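Local coordinates for protein GH62 hydrolase (PDB 4PVA) that probably removes L-arabinofuranosyl side groups from arabinoxylan as a GH62 alpha-L-arabinofuranosidase of a thermophilic fungus, at residues V162-V167 against L181-D186; E222-Y227 against L240-I245. All blocks are in the same frame, centred on the assembly; numbering follows the deposited sequence.

Contact 1 of 2, residues V162-V167 against L181-D186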
ATOM      1  N   VAL A 162      -9.502  -7.229   1.831  1.00 11.14           N
ATOM      2  CA  VAL A 162      -8.313  -6.574   2.371  1.00 11.30           C
ATOM      3  C   VAL A 162      -7.709  -5.602   1.352  1.00 10.64           C
ATOM      4  O   VAL A 162      -7.976  -5.673   0.136  1.00 10.71           O
ATOM      5  CB  VAL A 162      -7.218  -7.616   2.777  1.00 12.00           C
ATOM      6  CG1 VAL A 162      -7.717  -8.554   3.846  1.00 13.13           C
ATOM      7  CG2 VAL A 162      -6.730  -8.421   1.578  1.00 12.11           C
ATOM      8  N   ASP A 163      -6.829  -4.743   1.859  1.00 10.31           N
ATOM      9  CA  ASP A 163      -5.859  -3.989   1.080  1.00 10.35           C
ATOM     10  C   ASP A 163      -6.490  -2.953   0.195  1.00 10.01           C
ATOM     11  O   ASP A 163      -6.511  -3.044  -1.062  1.00  9.71           O
ATOM     12  CB  ASP A 163      -4.927  -4.929   0.316  1.00 10.71           C
ATOM     13  CG  ASP A 163      -4.107  -5.768   1.243  1.00 11.76           C
ATOM     14  OD1 ASP A 163      -4.220  -5.623   2.489  1.00 12.56           O
ATOM     15  OD2 ASP A 163      -3.311  -6.591   0.797  1.00 12.82           O
HETATM   16  N   MSE A 164      -6.962  -1.895   0.844  1.00  9.93           N
HETATM   17  CA  MSE A 164      -7.739  -0.847   0.194  1.00 10.09           C
HETATM   18  C   MSE A 164      -6.838   0.235  -0.359  1.00  9.92           C
HETATM   19  O   MSE A 164      -5.884   0.692   0.306  1.00 10.71           O
HETATM   20  CB  MSE A 164      -8.672  -0.241   1.266  1.00 10.61           C
HETATM   21  CG  MSE A 164      -9.401  -1.205   2.176  1.00 11.22           C
HETATM   22 SE   MSE A 164     -10.498  -2.402   1.100  0.55 11.24          SE
HETATM   23  CE  MSE A 164     -11.048  -3.606   2.561  1.00 11.74           C
ATOM     24  N   TRP A 165      -7.121   0.692  -1.578  1.00  9.51           N
ATOM     25  CA  TRP A 165      -6.281   1.689  -2.249  1.00  9.24           C
ATOM     26  C   TRP A 165      -7.128   2.685  -3.012  1.00  9.36           C
ATOM     27  O   TRP A 165      -7.887   2.278  -3.903  1.00  9.39           O
ATOM     28  CB  TRP A 165      -5.331   0.980  -3.243  1.00  9.14           C
ATOM     29  CG  TRP A 165      -4.396   1.914  -3.924  1.00  9.15           C
ATOM     30  CD1 TRP A 165      -4.608   2.639  -5.063  1.00  9.11           C
ATOM     31  CD2 TRP A 165      -3.086   2.229  -3.493  1.00  9.29           C
ATOM     32  NE1 TRP A 165      -3.504   3.403  -5.355  1.00  9.22           N
ATOM     33  CE2 TRP A 165      -2.567   3.174  -4.388  1.00  9.41           C
ATOM     34  CE3 TRP A 165      -2.305   1.830  -2.414  1.00  9.91           C
ATOM     35  CZ2 TRP A 165      -1.287   3.677  -4.274  1.00  9.94           C
ATOM     36  CZ3 TRP A 165      -1.036   2.364  -2.288  1.00 10.49           C
ATOM     37  CH2 TRP A 165      -0.548   3.266  -3.203  1.00 10.42           C
ATOM     38  N   VAL A 166      -6.988   3.968  -2.720  1.00  9.62           N
ATOM     39  CA  VAL A 166      -7.646   5.017  -3.487  1.00 10.03           C
ATOM     40  C   VAL A 166      -6.667   5.700  -4.438  1.00 10.05           C
ATOM     41  O   VAL A 166      -5.525   5.998  -4.082  1.00 10.11           O
ATOM     42  CB  VAL A 166      -8.266   6.087  -2.547  1.00 10.73           C
ATOM     43  CG1 VAL A 166      -8.720   7.342  -3.279  1.00 10.95           C
ATOM     44  CG2 VAL A 166      -9.388   5.469  -1.754  1.00 11.22           C
ATOM     45  N   VAL A 167      -7.143   5.983  -5.644  1.00 10.13           N
ATOM     46  CA  VAL A 167      -6.435   6.840  -6.579  1.00 10.68           C
ATOM     47  C   VAL A 167      -7.444   7.610  -7.403  1.00 11.13           C
ATOM     48  O   VAL A 167      -8.432   7.056  -7.863  1.00 11.21           O
ATOM     49  CB  VAL A 167      -5.425   6.037  -7.444  1.00 10.54           C
ATOM     50  CG1 VAL A 167      -6.119   4.905  -8.177  1.00 11.08           C
ATOM     51  CG2 VAL A 167      -4.697   6.956  -8.429  1.00 10.99           C
ATOM     52  N   LEU A 181     -11.469   3.119  -5.861  1.00 10.11           N
ATOM     53  CA  LEU A 181     -11.126   2.378  -4.664  1.00 10.07           C
ATOM     54  C   LEU A 181     -10.941   0.915  -5.078  1.00  9.73           C
ATOM     55  O   LEU A 181     -11.898   0.246  -5.478  1.00  9.93           O
ATOM     56  CB  LEU A 181     -12.236   2.487  -3.622  1.00 10.62           C
ATOM     57  CG  LEU A 181     -12.125   1.627  -2.381  1.00 11.15           C
ATOM     58  CD1 LEU A 181     -10.906   1.946  -1.590  1.00 11.67           C
ATOM     59  CD2 LEU A 181     -13.369   1.877  -1.546  1.00 11.60           C
ATOM     60  N   PHE A 182      -9.714   0.445  -4.968  1.00  9.72           N
ATOM     61  CA  PHE A 182      -9.336  -0.927  -5.276  1.00  9.68           C
ATOM     62  C   PHE A 182      -9.239  -1.734  -4.012  1.00  9.65           C
ATOM     63  O   PHE A 182      -8.897  -1.213  -2.943  1.00  9.81           O
ATOM     64  CB  PHE A 182      -7.990  -0.968  -5.995  1.00  9.93           C
ATOM     65  CG  PHE A 182      -8.020  -0.408  -7.398  1.00  9.93           C
ATOM     66  CD1 PHE A 182      -7.882   0.973  -7.619  1.00 10.29           C
ATOM     67  CD2 PHE A 182      -8.108  -1.234  -8.514  1.00 10.25           C
ATOM     68  CE1 PHE A 182      -7.868   1.491  -8.882  1.00 10.52           C
ATOM     69  CE2 PHE A 182      -8.087  -0.721  -9.784  1.00 10.48           C
ATOM     70  CZ  PHE A 182      -7.980   0.647  -9.981  1.00 10.66           C
ATOM     71  N   SER A 183      -9.515  -3.037  -4.110  1.00  9.62           N
ATOM     72  CA  SER A 183      -9.389  -3.942  -2.991  1.00  9.75           C
ATOM     73  C   SER A 183      -9.212  -5.367  -3.495  1.00  9.82           C
ATOM     74  O   SER A 183      -9.475  -5.678  -4.656  1.00 10.06           O
ATOM     75  CB  SER A 183     -10.617  -3.808  -2.084  1.00  9.93           C
ATOM     76  OG  SER A 183     -11.822  -4.191  -2.719  1.00 10.23           O
ATOM     77  N   SER A 184      -8.782  -6.243  -2.606  1.00 10.22           N
ATOM     78  CA  SER A 184      -8.512  -7.647  -2.925  1.00 10.87           C
ATOM     79  C   SER A 184      -9.334  -8.549  -2.004  1.00 11.36           C
ATOM     80  O   SER A 184      -9.837  -8.095  -0.979  1.00 11.13           O
ATOM     81  CB  SER A 184      -7.014  -7.944  -2.727  1.00 11.56           C
ATOM     82  OG  SER A 184      -6.206  -7.262  -3.691  1.00 12.52           O
ATOM     83  N   ASP A 185      -9.391  -9.839  -2.344  1.00 11.56           N
ATOM     84  CA  ASP A 185     -10.126 -10.801  -1.507  1.00 11.80           C
ATOM     85  C   ASP A 185      -9.287 -11.997  -1.089  1.00 12.43           C
ATOM     86  O   ASP A 185      -9.854 -12.958  -0.521  1.00 13.01           O
ATOM     87  CB  ASP A 185     -11.421 -11.255  -2.167  1.00 11.77           C
ATOM     88  CG  ASP A 185     -11.223 -11.963  -3.483  1.00 11.88           C
ATOM     89  OD1 ASP A 185     -10.077 -12.154  -3.928  1.00 11.72           O
ATOM     90  OD2 ASP A 185     -12.266 -12.321  -4.084  1.00 11.75           O
ATOM     91  N   ASP A 186      -7.974 -12.006  -1.293  1.00 12.67           N
ATOM     92  CA  ASP A 186      -7.184 -13.192  -1.042  1.00 14.02           C
ATOM     93  C   ASP A 186      -7.803 -14.420  -1.700  1.00 14.11           C
ATOM     94  O   ASP A 186      -7.627 -15.561  -1.230  1.00 15.46           O
ATOM     95  CB  ASP A 186      -7.010 -13.404   0.478  1.00 14.79           C
ATOM     96  CG  ASP A 186      -6.027 -12.453   1.107  1.00 15.60           C
ATOM     97  OD1 ASP A 186      -5.365 -11.685   0.384  1.00 16.46           O
ATOM     98  OD2 ASP A 186      -5.981 -12.456   2.351  1.00 18.11           O
TER
HETATM   99  O   HOH W   1      -5.259  -4.733  -3.032  1.00 11.73           O

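Contact 2 of 2, residues E222-Y227 against L240-I245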
ATOM      1  N   GLU A 222      -2.681  -9.771  -3.318  1.00 11.66           N
ATOM      2  CA  GLU A 222      -3.211  -8.619  -2.608  1.00 12.42           C
ATOM      3  C   GLU A 222      -2.230  -7.468  -2.741  1.00 10.91           C
ATOM      4  O   GLU A 222      -1.361  -7.447  -3.614  1.00 10.39           O
ATOM      5  CB  GLU A 222      -3.646  -8.915  -1.176  1.00 14.29           C
ATOM      6  CG  GLU A 222      -2.417  -9.365  -0.448  1.00 14.70           C
ATOM      7  CD  GLU A 222      -2.606  -9.672   1.051  1.00 15.74           C
ATOM      8  OE1 GLU A 222      -3.585 -10.210   1.580  1.00 16.45           O
ATOM      9  OE2 GLU A 222      -1.647  -9.378   1.737  1.00 16.75           O
ATOM     10  N   ALA A 223      -2.438  -6.453  -1.936  1.00 10.59           N
ATOM     11  CA  ALA A 223      -1.496  -5.347  -1.751  1.00 10.42           C
ATOM     12  C   ALA A 223      -1.315  -4.545  -3.029  1.00 10.37           C
ATOM     13  O   ALA A 223      -0.204  -4.110  -3.375  1.00 10.52           O
ATOM     14  CB  ALA A 223      -0.175  -5.851  -1.183  1.00 10.70           C
ATOM     15  N   ALA A 224      -2.400  -4.271  -3.726  1.00 10.09           N
ATOM     16  CA  ALA A 224      -2.320  -3.479  -4.935  1.00 10.01           C
ATOM     17  C   ALA A 224      -1.917  -2.033  -4.638  1.00 10.19           C
ATOM     18  O   ALA A 224      -2.277  -1.423  -3.621  1.00 10.29           O
ATOM     19  CB  ALA A 224      -3.644  -3.485  -5.658  1.00 10.54           C
ATOM     20  N   CYS A 225      -1.189  -1.482  -5.592  1.00  9.69           N
ATOM     21  CA  CYS A 225      -0.869  -0.054  -5.671  1.00 10.02           C
ATOM     22  C   CYS A 225      -1.160   0.388  -7.077  1.00  9.48           C
ATOM     23  O   CYS A 225      -0.759  -0.285  -8.010  1.00  9.41           O
ATOM     24  CB  CYS A 225       0.629   0.224  -5.424  1.00 10.67           C
ATOM     25  SG  CYS A 225       1.352  -0.404  -3.907  1.00 12.09           S
ATOM     26  N   ILE A 226      -1.831   1.523  -7.243  1.00  9.45           N
ATOM     27  CA  ILE A 226      -2.034   2.142  -8.546  1.00  9.79           C
ATOM     28  C   ILE A 226      -1.517   3.562  -8.474  1.00  9.76           C
ATOM     29  O   ILE A 226      -1.998   4.375  -7.678  1.00 10.16           O
ATOM     30  CB  ILE A 226      -3.507   2.134  -9.011  1.00 10.17           C
ATOM     31  CG1 ILE A 226      -4.092   0.710  -9.189  1.00 10.28           C
ATOM     32  CG2 ILE A 226      -3.622   2.896 -10.308  1.00 10.56           C
ATOM     33  CD1 ILE A 226      -4.342  -0.092  -7.939  1.00 10.42           C
ATOM     34  N   TYR A 227      -0.539   3.858  -9.319  1.00  9.66           N
ATOM     35  CA  TYR A 227       0.152   5.163  -9.365  1.00  9.97           C
ATOM     36  C   TYR A 227       0.018   5.806 -10.727  1.00 10.43           C
ATOM     37  O   TYR A 227       0.047   5.133 -11.756  1.00 10.88           O
ATOM     38  CB  TYR A 227       1.625   4.993  -9.080  1.00 10.16           C
ATOM     39  CG  TYR A 227       1.967   4.486  -7.715  1.00 10.09           C
ATOM     40  CD1 TYR A 227       1.802   5.294  -6.602  1.00 10.45           C
ATOM     41  CD2 TYR A 227       2.494   3.231  -7.508  1.00 10.04           C
ATOM     42  CE1 TYR A 227       2.131   4.856  -5.346  1.00 10.67           C
ATOM     43  CE2 TYR A 227       2.833   2.793  -6.251  1.00 10.34           C
ATOM     44  CZ  TYR A 227       2.644   3.602  -5.168  1.00 10.26           C
ATOM     45  OH  TYR A 227       2.988   3.153  -3.910  1.00 10.37           O
ATOM     46  N   LEU A 240       0.228  -0.284 -12.236  1.00  9.19           N
ATOM     47  CA  LEU A 240      -0.406  -1.189 -11.261  1.00  8.88           C
ATOM     48  C   LEU A 240       0.635  -2.163 -10.737  1.00  8.81           C
ATOM     49  O   LEU A 240       1.334  -2.821 -11.524  1.00  9.29           O
ATOM     50  CB  LEU A 240      -1.545  -1.984 -11.909  1.00  9.14           C
ATOM     51  CG  LEU A 240      -2.129  -3.129 -11.077  1.00  9.58           C
ATOM     52  CD1 LEU A 240      -2.841  -2.640  -9.847  1.00  9.79           C
ATOM     53  CD2 LEU A 240      -3.045  -3.970 -11.966  1.00 10.02           C
ATOM     54  N   LEU A 241       0.739  -2.242  -9.416  1.00  8.87           N
ATOM     55  CA  LEU A 241       1.560  -3.244  -8.718  1.00  8.91           C
ATOM     56  C   LEU A 241       0.634  -4.163  -7.940  1.00  8.90           C
ATOM     57  O   LEU A 241      -0.306  -3.675  -7.312  1.00  9.22           O
ATOM     58  CB  LEU A 241       2.502  -2.588  -7.739  1.00  9.18           C
ATOM     59  CG  LEU A 241       3.365  -1.456  -8.284  1.00  9.46           C
ATOM     60  CD1 LEU A 241       4.265  -0.924  -7.199  1.00  9.81           C
ATOM     61  CD2 LEU A 241       4.165  -1.879  -9.502  1.00  9.72           C
ATOM     62  N   VAL A 242       0.875  -5.461  -7.979  1.00  8.84           N
ATOM     63  CA  VAL A 242       0.121  -6.429  -7.164  1.00  8.93           C
ATOM     64  C   VAL A 242       1.097  -7.441  -6.631  1.00  8.86           C
ATOM     65  O   VAL A 242       1.968  -7.910  -7.344  1.00  9.38           O
ATOM     66  CB  VAL A 242      -1.037  -7.138  -7.944  1.00  9.33           C
ATOM     67  CG1 VAL A 242      -1.790  -8.109  -7.035  1.00  9.80           C
ATOM     68  CG2 VAL A 242      -2.002  -6.141  -8.566  1.00  9.80           C
ATOM     69  N   GLU A 243       0.944  -7.806  -5.369  1.00  9.22           N
ATOM     70  CA  GLU A 243       1.788  -8.818  -4.770  1.00  9.37           C
ATOM     71  C   GLU A 243       1.366 -10.215  -5.190  1.00  9.88           C
ATOM     72  O   GLU A 243       0.171 -10.523  -5.231  1.00  9.97           O
ATOM     73  CB  GLU A 243       1.785  -8.669  -3.236  1.00  9.85           C
ATOM     74  CG  GLU A 243       2.762  -9.523  -2.487  1.00 10.38           C
ATOM     75  CD  GLU A 243       2.833  -9.187  -1.013  1.00 11.02           C
ATOM     76  OE1 GLU A 243       2.430  -8.061  -0.642  1.00 11.51           O
ATOM     77  OE2 GLU A 243       3.378 -10.063  -0.268  1.00 11.83           O
ATOM     78  N   ALA A 244       2.367 -11.024  -5.455  1.00 10.01           N
ATOM     79  CA  ALA A 244       2.232 -12.419  -5.744  1.00 10.73           C
ATOM     80  C   ALA A 244       3.090 -13.247  -4.795  1.00 11.30           C
ATOM     81  O   ALA A 244       4.066 -12.781  -4.225  1.00 10.90           O
ATOM     82  CB  ALA A 244       2.597 -12.721  -7.201  1.00 11.29           C
ATOM     83  N   ILE A 245       2.693 -14.514  -4.634  1.00 12.42           N
ATOM     84  CA  ILE A 245       3.462 -15.473  -3.814  1.00 13.63           C
ATOM     85  C   ILE A 245       4.016 -16.506  -4.762  1.00 14.69           C
ATOM     86  O   ILE A 245       3.255 -17.153  -5.488  1.00 15.63           O
ATOM     87  CB  ILE A 245       2.634 -16.135  -2.725  1.00 14.54           C
ATOM     88  CG1 ILE A 245       1.832 -15.101  -1.935  1.00 14.93           C
ATOM     89  CG2 ILE A 245       3.543 -16.949  -1.807  1.00 15.33           C
ATOM     90  CD1 ILE A 245       1.072 -15.649  -0.744  1.00 16.04           C
TER

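Contact 1 of 2, residues V162-V167 against L181-D186
Val162 and Ser184 grip each other through two backbone bonds, Val162 N to Ser184 O at 3.0 Å and Ser184 N to Val162 O at 2.9 Å, so this is an antiparallel hydrogen-bonded pair. The CG2 methyl of Val162, seated between its own backbone N and carbonyl carbon, meets OD1 of Asp186 at 3.7 Å, with the two side chains crossing at about a right angle. Asp163 is where the register slips by one residue: its backbone takes a positive phi (68°, with psi 73°) and a beta bulge results. Asp163 O takes a hydrogen from a water at 2.9 Å and faces the CA-H of Ser183; the same water lies 2.8 Å from Ser184 OG, tying the two strands across the bulge. On Met164, a selenomethionine, the chain bends at chi2 (-59°) and brings SE to 3.5 Å from Ser183 CB. Regular pairing returns at Trp165, which exchanges two backbone bonds with Phe182; Trp165 O also lies in the plane of the Phe182 ring, at its edge. Val166 then sets CG2 against Leu181 CD1 at 3.8 Å, and the same Leu181 CD1 also packs on CB of Met164. Last comes Val167, whose CG1 leans obliquely on the Phe182 ring, 3.9 Å from CE1. The hairpin formed by 162-168 and 178-184 belongs to one four-stranded antiparallel sheet, with 162-168 as an outermost strand, and is wedged between neighbours. Strand 113-119 packs against Val162, Met164 and Val166, and strand 101-108 against Asp163, Trp165 and Val166, while strand 222-229 touches Val162, Val167, Phe182 and Ser184, and accepts the indole NE1 of Trp165 at the backbone O of Ile226.

Contact 2 of 2, residues E222-Y227 against L240-I245
A beta hairpin of one propeller blade brings Glu222 and Glu243 together as an antiparallel pair, joined by Glu243 N to Glu222 O at 2.9 Å. That carbonyl oxygen is further hemmed in by apolar groups, among them Val242 CG1, 3.5 Å from Glu222 O. Just beyond it the chain kinks at Ala223, whose phi of 64° and psi of 43° are left-handed, and the register shifts by one: a beta bulge. The kink turns the Ala223 methyl toward the partner strand, where CB rests 3.5 Å from Glu243 OE1. Glu243 gets there with CG anti to its backbone N (chi1 -172°) and the rest of the chain extended. Its carboxylate is held firmly elsewhere: OE2 takes a salt bridge from Arg251 and a hydrogen bond with Ser294 OG, and OE1 accepts His295 N. Past the bulge Leu241 O serves two donors, Cys225 N at 2.9 Å and the CA-H of Ala224, with Ala224 CA only 3.1 Å from Leu241 O. The return bond, Leu241 N to Cys225 O, is 2.8 Å long, almost straight, and lies in the carbonyl plane. On the face away from Cys225 and Leu241, Ile226 and Leu240 run side by side and point the same way, CD1 of Ile226 touching CD1 of Leu240 at 3.5 Å. Tyr227 offers its ring edge to Leu241, CE2 to CD1 4.1 Å, while its hydroxyl is hydrogen-bonded to Val298 N. Such a bulged hairpin, with Glu222 at one end close to a phosphate ion, probably from the crystallisation liquor, in a pairing the model does not settle, fits the inner strands of a blade in the five-bladed propeller of GH62 enzymes, whose active-site pocket lies near the central axis.

Following the chain from the N terminus, contact 1 closes first: segment 162-167 is followed by 13 residues before the chain returns as 181-186. Strands 189-196 and 208-212 then complete that sheet before the chain enters contact 2, where 222-227 meets 240-245. The two loops are in series and neither nest nor cross, each being the hairpin of successive blades. Their centres lie 9 Å apart, and the hairpins touch directly. At one end a weak hydrogen bond runs from Ala223 N to Asp163 OD2; Asp163 and Glu222, at the two bulges, both lie near the phosphate ion. Further along, the rings of Trp165 and Tyr227 meet edge-to-face.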